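Local coordinates for protein glucosamine--fructose-6-phosphate aminotransferase [isomerizing] (Francisella tularensis subsp. tularensis, PDB 3TBF) that probably makes glucosamine 6-phosphate from fructose 6-phosphate and glutamine, its C-terminal part being the isomerising domain built from two SIS folds, at residues V99-L104 with K126-G131; I135-N140 with T153-E158; P278-V283 with I307-K312. All blocks are in the same frame, centred on the assembly; numbering follows the deposited sequence.

Interaction 1 (V99-L104 with K126-G131); sequences VVDGSL and KQNYVG
S103 and Y129 approach to 4.9 Å between their CA atoms where two parallel strands begin, and the backbone bond from V130 N to S103 O, 2.9 Å long with an N-H...O angle of 155°, ties them together. Ahead of it, V100 to S103 form a type II turn, with G102 at positive phi. The side-chain contact centres on the Y129 ring. V99 CG1, anti to its own backbone N (chi1 176°), lies over one face, 3.7 Å from the ring centroid and only 10° off the normal, which is CH-pi geometry. V99 CG2, on the same side of the ring but past its CZ-CE2 bond, is 3.8 Å from Y129 CZ, while S103 CB approaches Y129 CD1 at 3.5 Å. Beside the turn, V130 CG1 presses on G102 CA at 3.4 Å, tighter than normal carbon contact. Farther out, N128 ND2 points at D101 OD1 from the anti side of the carboxylate; the modelled separation, 2.5 Å, is doubtfully short, although the pairing itself is plausible at this exposed edge. L104 CD1 meets G131 O at 3.6 Å. The contact closes the entry side of the unit made by strand 103-109, helix 115-124 and strand 129-136: strand 56-61 flanks G102 and L104 through backbone bonds, helix 47-52 packs on L104, F105 meets Y129 edge-to-face, and P83 of the second subunit touches V100.

Interaction 2 (I135-N140 with T153-E158); sequences ICNVPN and TKAGVE
The carboxamide of N137 is the flat group here, and T153 OG1 and A155 N both reach its OD1 from the same face of the amide plane. T153 OG1 donates over 2.7 Å and A155 N over 2.9 Å to N137 OD1, both tilted out of the plane. At the other end N137 ND2 donates to G156 O at 2.7 Å, almost in the amide plane but bent, with an N-H...O angle of 133°. Three bonds therefore fix the rotation of this buried amide. A155 CB also comes within 3.4 Å of N137 OD1. A chi1 of -161° sets N137 CG anti to the backbone N, and the amide beyond it meets the loop. The backbones add T153 N to C136 O, 3.0 Å, and a water donates to both N137 O and T153 O. On the apolar side I135 CG2 meets T153 CG2 at 4.0 Å, with L174 and T169 of helix 165-184 near these residues. A polar side chain just past the C-terminal end of strand 129-136 thus pins the loop that follows strand 149-152. That loop lies at the end of the parallel sheet where, in SIS domains, sugar phosphates are generally bound.

Interaction 3 (P278-V283 with I307-K312); sequences PIVAVV and ILFVDK
V283 N donates to F309 O at 2.8 Å with an N-H...O angle of 170°, and I307 N to I279 O, at the start of the ladder, is equally short. Between them A281 N bonds to I307 O and F309 N to A281 O, the latter nearly straight at 174°; D311 N to V283 O, 3.1 Å, completes five bonds. I279, A281 and V283 on one strand bond to I307, F309 and D311 on the other, the regular parallel pattern, and the strand axes run 12° apart at a closest approach of 4.7 Å. CA-H groups add weaker support: V280 CA approaches I307 O at 3.3 Å. Side chains alternate between the faces. On one, V280 CG1, anti to its backbone N, meets the rim of the F309 ring at CE2, 3.9 Å away and near the ring plane. On the other, A281 CB touches L308 CD2 at 3.7 Å, and V283 lies beside V310 with both side chains pointing the same way, V283 CB 3.5 Å from V310 CG2. Helix 289-301, the crossover of this right-handed beta-alpha-beta unit, packs through L296 on A281 and V283. Helix 335-355 meets V280, V282 and F309 from the opposite face, while strands 229-234 and 324-328 flank the pair within the sheet.

Overall arrangement
Interactions 1 and 2 share strand 129-136 but meet opposite ends of it: interaction 1 lies where the strand enters the first SIS sheet, interaction 2 where it leaves, and their centres are 26 Å apart. Interaction 3 belongs to the second SIS domain, across the centre of the chain, about 40 Å from interaction 1 and 30 Å from interaction 2 between centres; its nearest atoms stay about 19 Å from those of interaction 2. Both sheets have strand order 2-1-3-4-5, so interactions 1 and 3 join topologically equivalent third and fourth strands. Of the two contacts in the first SIS domain, interaction 2 lies at the C-terminal strand ends, where by family analogy sugar phosphate probably binds.

Interaction 1 (V99-L104 with K126-G131)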
ATOM      1  N   VAL A  99      17.811   4.489  -8.283  1.00 29.51           N
ATOM      2  CA  VAL A  99      18.343   4.606  -6.956  1.00 30.61           C
ATOM      3  C   VAL A  99      18.893   5.999  -6.758  1.00 32.63           C
ATOM      4  O   VAL A  99      19.876   6.364  -7.375  1.00 33.52           O
ATOM      5  CB  VAL A  99      19.466   3.609  -6.775  1.00 30.62           C
ATOM      6  CG1 VAL A  99      20.129   3.799  -5.376  1.00 31.29           C
ATOM      7  CG2 VAL A  99      18.930   2.217  -6.963  1.00 28.06           C
ATOM      8  N   VAL A 100      18.245   6.782  -5.913  1.00 34.42           N
ATOM      9  CA  VAL A 100      18.740   8.121  -5.546  1.00 36.97           C
ATOM     10  C   VAL A 100      20.240   8.088  -5.105  1.00 37.37           C
ATOM     11  O   VAL A 100      20.691   7.143  -4.437  1.00 36.79           O
ATOM     12  CB  VAL A 100      17.876   8.671  -4.363  1.00 37.76           C
ATOM     13  CG1 VAL A 100      18.430   9.960  -3.853  1.00 40.13           C
ATOM     14  CG2 VAL A 100      16.348   8.815  -4.795  1.00 39.73           C
ATOM     15  N   ASP A 101      21.023   9.099  -5.468  1.00 37.88           N
ATOM     16  CA  ASP A 101      22.389   9.185  -4.906  1.00 38.50           C
ATOM     17  C   ASP A 101      22.328   9.211  -3.368  1.00 36.20           C
ATOM     18  O   ASP A 101      21.455   9.833  -2.773  1.00 34.80           O
ATOM     19  CB  ASP A 101      23.156  10.439  -5.383  1.00 40.49           C
ATOM     20  CG  ASP A 101      24.028  10.200  -6.658  1.00 45.56           C
ATOM     21  OD1 ASP A 101      24.396   9.041  -7.011  1.00 49.46           O
ATOM     22  OD2 ASP A 101      24.372  11.219  -7.312  1.00 50.96           O
ATOM     23  N   GLY A 102      23.278   8.533  -2.742  1.00 34.70           N
ATOM     24  CA  GLY A 102      23.363   8.534  -1.284  1.00 33.59           C
ATOM     25  C   GLY A 102      22.295   7.705  -0.579  1.00 31.16           C
ATOM     26  O   GLY A 102      21.963   7.957   0.580  1.00 29.92           O
ATOM     27  N   SER A 103      21.790   6.702  -1.294  1.00 28.81           N
ATOM     28  CA  SER A 103      20.740   5.849  -0.799  1.00 26.64           C
ATOM     29  C   SER A 103      21.295   4.726   0.050  1.00 24.13           C
ATOM     30  O   SER A 103      22.217   4.038  -0.379  1.00 24.99           O
ATOM     31  CB  SER A 103      19.985   5.236  -1.961  1.00 26.06           C
ATOM     32  OG  SER A 103      18.752   5.866  -2.085  1.00 28.20           O
ATOM     33  N   LEU A 104      20.713   4.521   1.224  1.00 20.86           N
ATOM     34  CA  LEU A 104      21.078   3.403   2.081  1.00 18.83           C
ATOM     35  C   LEU A 104      20.021   2.344   1.913  1.00 17.07           C
ATOM     36  O   LEU A 104      18.837   2.643   1.983  1.00 17.18           O
ATOM     37  CB  LEU A 104      21.124   3.856   3.544  1.00 18.72           C
ATOM     38  CG  LEU A 104      21.469   2.813   4.588  1.00 18.79           C
ATOM     39  CD1 LEU A 104      22.937   2.402   4.394  1.00 17.06           C
ATOM     40  CD2 LEU A 104      21.157   3.323   5.990  1.00 14.48           C
ATOM     41  N   LYS A 126      24.859  -4.208  -7.145  1.00 28.61           N
ATOM     42  CA  LYS A 126      25.148  -3.698  -8.468  1.00 30.39           C
ATOM     43  C   LYS A 126      24.542  -2.318  -8.718  1.00 29.45           C
ATOM     44  O   LYS A 126      24.592  -1.863  -9.837  1.00 28.85           O
ATOM     45  CB  LYS A 126      24.534  -4.612  -9.508  1.00 31.17           C
ATOM     46  CG  LYS A 126      25.080  -6.027  -9.469  1.00 36.69           C
ATOM     47  CD  LYS A 126      24.030  -7.004  -9.972  1.00 41.99           C
ATOM     48  CE  LYS A 126      24.488  -8.441  -9.790  1.00 45.76           C
ATOM     49  NZ  LYS A 126      23.502  -9.371 -10.422  1.00 48.57           N
ATOM     50  N   GLN A 127      23.967  -1.656  -7.714  1.00 28.00           N
ATOM     51  CA  GLN A 127      23.292  -0.389  -7.972  1.00 27.57           C
ATOM     52  C   GLN A 127      23.987   0.712  -7.204  1.00 28.69           C
ATOM     53  O   GLN A 127      24.933   0.491  -6.457  1.00 28.56           O
ATOM     54  CB  GLN A 127      21.794  -0.495  -7.636  1.00 26.33           C
ATOM     55  CG  GLN A 127      21.032  -1.430  -8.599  1.00 25.48           C
ATOM     56  CD  GLN A 127      19.527  -1.562  -8.310  1.00 23.57           C
ATOM     57  OE1 GLN A 127      18.685  -1.344  -9.202  1.00 20.84           O
ATOM     58  NE2 GLN A 127      19.189  -1.946  -7.089  1.00 19.39           N
ATOM     59  N   ASN A 128      23.488   1.912  -7.377  1.00 29.86           N
ATOM     60  CA  ASN A 128      24.085   3.089  -6.799  1.00 31.18           C
ATOM     61  C   ASN A 128      23.885   3.299  -5.284  1.00 29.43           C
ATOM     62  O   ASN A 128      23.801   4.433  -4.842  1.00 29.91           O
ATOM     63  CB  ASN A 128      23.481   4.284  -7.540  1.00 32.39           C
ATOM     64  CG  ASN A 128      24.310   5.532  -7.415  1.00 36.58           C
ATOM     65  OD1 ASN A 128      25.536   5.463  -7.163  1.00 43.18           O
ATOM     66  ND2 ASN A 128      23.660   6.694  -7.598  1.00 38.82           N
ATOM     67  N   TYR A 129      23.795   2.264  -4.473  1.00 27.91           N
ATOM     68  CA  TYR A 129      23.582   2.537  -3.036  1.00 27.54           C
ATOM     69  C   TYR A 129      24.924   2.794  -2.365  1.00 27.76           C
ATOM     70  O   TYR A 129      25.942   2.259  -2.810  1.00 28.51           O
ATOM     71  CB  TYR A 129      22.913   1.365  -2.325  1.00 27.04           C
ATOM     72  CG  TYR A 129      21.500   1.099  -2.754  1.00 25.12           C
ATOM     73  CD1 TYR A 129      20.455   1.801  -2.199  1.00 25.29           C
ATOM     74  CD2 TYR A 129      21.206   0.137  -3.697  1.00 24.89           C
ATOM     75  CE1 TYR A 129      19.140   1.560  -2.556  1.00 23.58           C
ATOM     76  CE2 TYR A 129      19.905  -0.108  -4.079  1.00 24.77           C
ATOM     77  CZ  TYR A 129      18.868   0.605  -3.492  1.00 24.78           C
ATOM     78  OH  TYR A 129      17.566   0.366  -3.865  1.00 23.76           O
ATOM     79  N   VAL A 130      24.926   3.583  -1.296  1.00 27.01           N
ATOM     80  CA  VAL A 130      26.149   3.839  -0.546  1.00 27.39           C
ATOM     81  C   VAL A 130      26.517   2.635   0.324  1.00 27.08           C
ATOM     82  O   VAL A 130      27.671   2.451   0.710  1.00 27.11           O
ATOM     83  CB  VAL A 130      26.032   5.114   0.336  1.00 27.88           C
ATOM     84  CG1 VAL A 130      25.780   6.336  -0.528  1.00 26.82           C
ATOM     85  CG2 VAL A 130      24.930   4.990   1.379  1.00 27.38           C
ATOM     86  N   GLY A 131      25.518   1.826   0.645  1.00 26.55           N
ATOM     87  CA  GLY A 131      25.730   0.637   1.472  1.00 26.21           C
ATOM     88  C   GLY A 131      24.439  -0.017   1.927  1.00 24.54           C
ATOM     89  O   GLY A 131      23.359   0.372   1.494  1.00 24.70           O
TER

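Interaction 2 (I135-N140 with T153-E158)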
ATOM      1  N   ILE A 135      18.228  -5.034   9.585  1.00 18.21           N
ATOM      2  CA  ILE A 135      17.606  -5.161  10.909  1.00 17.58           C
ATOM      3  C   ILE A 135      17.155  -6.603  11.056  1.00 19.52           C
ATOM      4  O   ILE A 135      16.141  -6.997  10.480  1.00 18.29           O
ATOM      5  CB  ILE A 135      16.407  -4.269  11.060  1.00 16.68           C
ATOM      6  CG1 ILE A 135      16.816  -2.851  10.734  1.00 17.46           C
ATOM      7  CG2 ILE A 135      15.746  -4.405  12.437  1.00 11.35           C
ATOM      8  CD1 ILE A 135      16.488  -1.962  11.695  1.00 19.42           C
ATOM      9  N   CYS A 136      17.927  -7.407  11.796  1.00 21.25           N
ATOM     10  CA  CYS A 136      17.689  -8.875  11.771  1.00 23.58           C
ATOM     11  C   CYS A 136      17.727  -9.434  13.167  1.00 22.08           C
ATOM     12  O   CYS A 136      18.254  -8.803  14.050  1.00 21.13           O
ATOM     13  CB  CYS A 136      18.671  -9.603  10.816  1.00 24.29           C
ATOM     14  SG  CYS A 136      18.572 -11.517  10.766  1.00 36.35           S
ATOM     15  N   ASN A 137      17.137 -10.610  13.342  1.00 22.20           N
ATOM     16  CA  ASN A 137      17.076 -11.299  14.633  1.00 22.62           C
ATOM     17  C   ASN A 137      18.047 -12.495  14.799  1.00 22.90           C
ATOM     18  O   ASN A 137      18.331 -12.915  15.918  1.00 22.91           O
ATOM     19  CB  ASN A 137      15.666 -11.794  14.927  1.00 22.21           C
ATOM     20  CG  ASN A 137      15.466 -12.079  16.415  1.00 23.92           C
ATOM     21  OD1 ASN A 137      15.755 -11.229  17.242  1.00 23.39           O
ATOM     22  ND2 ASN A 137      14.971 -13.258  16.743  1.00 23.85           N
ATOM     23  N   VAL A 138      18.533 -13.030  13.693  1.00 23.67           N
ATOM     24  CA  VAL A 138      19.399 -14.213  13.695  1.00 24.09           C
ATOM     25  C   VAL A 138      20.777 -13.802  13.229  1.00 25.50           C
ATOM     26  O   VAL A 138      20.982 -13.574  12.038  1.00 24.53           O
ATOM     27  CB  VAL A 138      18.865 -15.291  12.754  1.00 24.31           C
ATOM     28  CG1 VAL A 138      19.918 -16.480  12.610  1.00 24.17           C
ATOM     29  CG2 VAL A 138      17.486 -15.750  13.226  1.00 20.75           C
ATOM     30  N   PRO A 139      21.735 -13.699  14.160  1.00 27.69           N
ATOM     31  CA  PRO A 139      23.089 -13.363  13.733  1.00 29.58           C
ATOM     32  C   PRO A 139      23.669 -14.540  12.980  1.00 31.44           C
ATOM     33  O   PRO A 139      23.362 -15.724  13.273  1.00 33.20           O
ATOM     34  CB  PRO A 139      23.851 -13.119  15.054  1.00 30.18           C
ATOM     35  CG  PRO A 139      23.116 -13.916  16.087  1.00 29.67           C
ATOM     36  CD  PRO A 139      21.659 -14.019  15.594  1.00 28.07           C
ATOM     37  N   ASN A 140      24.507 -14.245  12.021  1.00 32.37           N
ATOM     38  CA  ASN A 140      24.986 -15.320  11.172  1.00 34.13           C
ATOM     39  C   ASN A 140      23.865 -15.862  10.260  1.00 32.36           C
ATOM     40  O   ASN A 140      23.561 -17.051  10.225  1.00 33.49           O
ATOM     41  CB  ASN A 140      25.633 -16.456  11.970  1.00 34.67           C
ATOM     42  CG  ASN A 140      26.339 -17.439  11.052  1.00 40.67           C
ATOM     43  OD1 ASN A 140      27.014 -17.010  10.108  1.00 46.32           O
ATOM     44  ND2 ASN A 140      26.126 -18.755  11.261  1.00 44.53           N
ATOM     45  N   THR A 153      17.943  -7.210  16.581  1.00 17.77           N
ATOM     46  CA  THR A 153      16.887  -7.238  17.554  1.00 17.47           C
ATOM     47  C   THR A 153      17.201  -8.355  18.548  1.00 18.01           C
ATOM     48  O   THR A 153      18.035  -9.182  18.298  1.00 17.72           O
ATOM     49  CB  THR A 153      15.538  -7.507  16.874  1.00 17.20           C
ATOM     50  OG1 THR A 153      15.632  -8.738  16.121  1.00 18.60           O
ATOM     51  CG2 THR A 153      15.163  -6.346  15.930  1.00 15.45           C
ATOM     52  N   LYS A 154      16.578  -8.334  19.713  1.00 19.00           N
ATOM     53  CA  LYS A 154      16.747  -9.407  20.668  1.00 20.79           C
ATOM     54  C   LYS A 154      15.398  -9.992  20.913  1.00 22.62           C
ATOM     55  O   LYS A 154      14.893  -9.921  22.021  1.00 24.57           O
ATOM     56  CB  LYS A 154      17.247  -8.913  21.988  1.00 19.66           C
ATOM     57  CG  LYS A 154      18.519  -8.099  21.972  1.00 21.64           C
ATOM     58  CD  LYS A 154      19.516  -8.602  21.020  1.00 23.77           C
ATOM     59  CE  LYS A 154      20.861  -8.388  21.533  1.00 28.29           C
ATOM     60  NZ  LYS A 154      21.795  -8.023  20.479  1.00 30.31           N
ATOM     61  N   ALA A 155      14.783 -10.521  19.880  1.00 23.93           N
ATOM     62  CA  ALA A 155      13.498 -11.132  20.046  1.00 25.97           C
ATOM     63  C   ALA A 155      13.587 -12.579  20.585  1.00 28.25           C
ATOM     64  O   ALA A 155      12.603 -13.058  21.155  1.00 30.48           O
ATOM     65  CB  ALA A 155      12.714 -11.071  18.744  1.00 25.13           C
ATOM     66  N   GLY A 156      14.732 -13.256  20.464  1.00 29.28           N
ATOM     67  CA  GLY A 156      14.792 -14.701  20.723  1.00 30.32           C
ATOM     68  C   GLY A 156      14.050 -15.416  19.614  1.00 31.29           C
ATOM     69  O   GLY A 156      13.833 -14.838  18.584  1.00 32.77           O
ATOM     70  N   VAL A 157      13.617 -16.648  19.834  1.00 32.32           N
ATOM     71  CA  VAL A 157      13.048 -17.474  18.779  1.00 32.97           C
ATOM     72  C   VAL A 157      11.531 -17.407  18.819  1.00 33.17           C
ATOM     73  O   VAL A 157      10.954 -17.303  19.920  1.00 33.70           O
ATOM     74  CB  VAL A 157      13.472 -18.970  19.005  1.00 34.10           C
ATOM     75  CG1 VAL A 157      13.018 -19.837  17.840  1.00 34.49           C
ATOM     76  CG2 VAL A 157      14.994 -19.087  19.240  1.00 33.76           C
ATOM     77  N   GLU A 158      10.892 -17.517  17.653  1.00 32.69           N
ATOM     78  CA  GLU A 158       9.421 -17.565  17.528  1.00 33.45           C
ATOM     79  C   GLU A 158       8.847 -18.904  17.003  1.00 33.83           C
ATOM     80  O   GLU A 158       9.238 -19.372  15.948  1.00 33.47           O
ATOM     81  CB  GLU A 158       8.930 -16.461  16.580  1.00 33.18           C
ATOM     82  CG  GLU A 158       8.855 -15.079  17.215  1.00 33.56           C
ATOM     83  CD  GLU A 158       8.199 -14.027  16.320  1.00 33.57           C
ATOM     84  OE1 GLU A 158       7.985 -14.301  15.111  1.00 36.81           O
ATOM     85  OE2 GLU A 158       7.888 -12.922  16.826  1.00 29.23           O
TER
HETATM   86  O   HOH W   1      19.503 -11.493  17.849  1.00 17.41           O

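Interaction 3 (P278-V283 with I307-K312)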
ATOM      1  N   PRO A 278     -17.485  -5.995  11.967  1.00 32.94           N
ATOM      2  CA  PRO A 278     -16.597  -5.486  13.000  1.00 30.94           C
ATOM      3  C   PRO A 278     -15.593  -4.493  12.464  1.00 29.03           C
ATOM      4  O   PRO A 278     -14.985  -4.743  11.429  1.00 28.62           O
ATOM      5  CB  PRO A 278     -15.859  -6.718  13.480  1.00 30.44           C
ATOM      6  CG  PRO A 278     -16.573  -7.846  12.971  1.00 31.89           C
ATOM      7  CD  PRO A 278     -17.247  -7.418  11.712  1.00 32.60           C
ATOM      8  N   ILE A 279     -15.465  -3.363  13.144  1.00 27.55           N
ATOM      9  CA  ILE A 279     -14.504  -2.340  12.815  1.00 26.36           C
ATOM     10  C   ILE A 279     -13.544  -2.191  14.006  1.00 25.19           C
ATOM     11  O   ILE A 279     -13.932  -1.815  15.095  1.00 26.15           O
ATOM     12  CB  ILE A 279     -15.187  -0.995  12.493  1.00 27.56           C
ATOM     13  CG1 ILE A 279     -15.845  -1.034  11.120  1.00 29.66           C
ATOM     14  CG2 ILE A 279     -14.177   0.134  12.394  1.00 27.27           C
ATOM     15  CD1 ILE A 279     -17.006  -1.959  11.017  1.00 34.04           C
ATOM     16  N   VAL A 280     -12.283  -2.539  13.809  1.00 23.35           N
ATOM     17  CA  VAL A 280     -11.306  -2.426  14.885  1.00 22.00           C
ATOM     18  C   VAL A 280     -10.422  -1.213  14.603  1.00 21.40           C
ATOM     19  O   VAL A 280      -9.857  -1.071  13.507  1.00 20.96           O
ATOM     20  CB  VAL A 280     -10.449  -3.656  14.999  1.00 21.11           C
ATOM     21  CG1 VAL A 280      -9.495  -3.457  16.110  1.00 21.02           C
ATOM     22  CG2 VAL A 280     -11.297  -4.912  15.243  1.00 19.50           C
ATOM     23  N   ALA A 281     -10.348  -0.299  15.542  1.00 20.28           N
ATOM     24  CA  ALA A 281      -9.585   0.898  15.296  1.00 20.01           C
ATOM     25  C   ALA A 281      -8.740   1.258  16.499  1.00 19.95           C
ATOM     26  O   ALA A 281      -9.065   0.958  17.647  1.00 21.05           O
ATOM     27  CB  ALA A 281     -10.525   2.083  14.897  1.00 20.72           C
ATOM     28  N   VAL A 282      -7.679   1.970  16.203  1.00 20.17           N
ATOM     29  CA  VAL A 282      -6.710   2.430  17.152  1.00 20.86           C
ATOM     30  C   VAL A 282      -6.851   3.949  17.145  1.00 22.59           C
ATOM     31  O   VAL A 282      -6.727   4.584  16.112  1.00 21.16           O
ATOM     32  CB  VAL A 282      -5.305   2.009  16.684  1.00 21.75           C
ATOM     33  CG1 VAL A 282      -4.218   2.796  17.402  1.00 22.86           C
ATOM     34  CG2 VAL A 282      -5.091   0.427  16.857  1.00 20.31           C
ATOM     35  N   VAL A 283      -7.149   4.524  18.320  1.00 24.77           N
ATOM     36  CA  VAL A 283      -7.405   5.950  18.468  1.00 25.29           C
ATOM     37  C   VAL A 283      -6.413   6.583  19.448  1.00 25.49           C
ATOM     38  O   VAL A 283      -6.632   6.610  20.660  1.00 26.53           O
ATOM     39  CB  VAL A 283      -8.839   6.154  18.954  1.00 26.70           C
ATOM     40  CG1 VAL A 283      -9.186   7.619  18.950  1.00 28.48           C
ATOM     41  CG2 VAL A 283      -9.824   5.366  18.078  1.00 26.46           C
ATOM     42  N   ILE A 307     -15.021  -1.393  17.671  1.00 27.12           N
ATOM     43  CA  ILE A 307     -14.187  -1.955  18.733  1.00 25.60           C
ATOM     44  C   ILE A 307     -12.929  -1.129  18.760  1.00 24.13           C
ATOM     45  O   ILE A 307     -12.106  -1.191  17.815  1.00 22.07           O
ATOM     46  CB  ILE A 307     -13.840  -3.395  18.416  1.00 25.26           C
ATOM     47  CG1 ILE A 307     -15.124  -4.230  18.395  1.00 26.18           C
ATOM     48  CG2 ILE A 307     -12.904  -3.923  19.405  1.00 23.45           C
ATOM     49  CD1 ILE A 307     -14.936  -5.560  17.764  1.00 25.42           C
ATOM     50  N   LEU A 308     -12.796  -0.317  19.808  1.00 23.52           N
ATOM     51  CA  LEU A 308     -11.802   0.735  19.801  1.00 23.29           C
ATOM     52  C   LEU A 308     -10.806   0.590  20.901  1.00 23.16           C
ATOM     53  O   LEU A 308     -11.174   0.400  22.036  1.00 24.86           O
ATOM     54  CB  LEU A 308     -12.457   2.087  19.910  1.00 23.95           C
ATOM     55  CG  LEU A 308     -13.610   2.403  18.950  1.00 24.79           C
ATOM     56  CD1 LEU A 308     -14.181   3.719  19.365  1.00 25.71           C
ATOM     57  CD2 LEU A 308     -13.191   2.406  17.476  1.00 21.89           C
ATOM     58  N   PHE A 309      -9.535   0.699  20.537  1.00 22.43           N
ATOM     59  CA  PHE A 309      -8.465   0.760  21.452  1.00 21.41           C
ATOM     60  C   PHE A 309      -7.930   2.162  21.443  1.00 21.43           C
ATOM     61  O   PHE A 309      -7.440   2.683  20.454  1.00 22.32           O
ATOM     62  CB  PHE A 309      -7.388  -0.209  21.034  1.00 21.86           C
ATOM     63  CG  PHE A 309      -7.833  -1.629  21.035  1.00 21.90           C
ATOM     64  CD1 PHE A 309      -8.082  -2.295  22.212  1.00 22.18           C
ATOM     65  CD2 PHE A 309      -8.007  -2.294  19.869  1.00 23.16           C
ATOM     66  CE1 PHE A 309      -8.505  -3.614  22.217  1.00 21.75           C
ATOM     67  CE2 PHE A 309      -8.416  -3.617  19.876  1.00 24.20           C
ATOM     68  CZ  PHE A 309      -8.677  -4.262  21.076  1.00 21.31           C
ATOM     69  N   VAL A 310      -7.989   2.775  22.587  1.00 22.56           N
ATOM     70  CA  VAL A 310      -7.998   4.211  22.707  1.00 23.03           C
ATOM     71  C   VAL A 310      -7.020   4.576  23.792  1.00 22.38           C
ATOM     72  O   VAL A 310      -6.900   3.860  24.741  1.00 21.99           O
ATOM     73  CB  VAL A 310      -9.461   4.583  23.083  1.00 24.98           C
ATOM     74  CG1 VAL A 310      -9.541   5.735  24.098  1.00 27.05           C
ATOM     75  CG2 VAL A 310     -10.333   4.724  21.829  1.00 20.38           C
ATOM     76  N   ASP A 311      -6.297   5.673  23.644  1.00 23.47           N
ATOM     77  CA  ASP A 311      -5.403   6.154  24.701  1.00 23.95           C
ATOM     78  C   ASP A 311      -6.273   6.813  25.761  1.00 26.04           C
ATOM     79  O   ASP A 311      -7.252   7.499  25.408  1.00 26.24           O
ATOM     80  CB  ASP A 311      -4.385   7.164  24.174  1.00 23.77           C
ATOM     81  CG  ASP A 311      -3.387   7.615  25.242  1.00 26.49           C
ATOM     82  OD1 ASP A 311      -3.746   8.393  26.165  1.00 32.50           O
ATOM     83  OD2 ASP A 311      -2.219   7.179  25.180  1.00 29.65           O
ATOM     84  N   LYS A 312      -5.926   6.610  27.032  1.00 26.63           N
ATOM     85  CA  LYS A 312      -6.742   7.097  28.168  1.00 29.62           C
ATOM     86  C   LYS A 312      -7.001   8.599  28.069  1.00 29.81           C
ATOM     87  O   LYS A 312      -8.090   9.039  28.363  1.00 29.91           O
ATOM     88  CB  LYS A 312      -6.083   6.800  29.522  1.00 30.41           C
ATOM     89  CG  LYS A 312      -5.904   5.266  29.856  1.00 34.69           C
ATOM     90  CD  LYS A 312      -5.222   5.063  31.223  1.00 39.26           C
ATOM     91  CE  LYS A 312      -5.822   3.910  32.074  1.00 42.38           C
ATOM     92  NZ  LYS A 312      -4.883   3.545  33.251  1.00 41.03           N
TER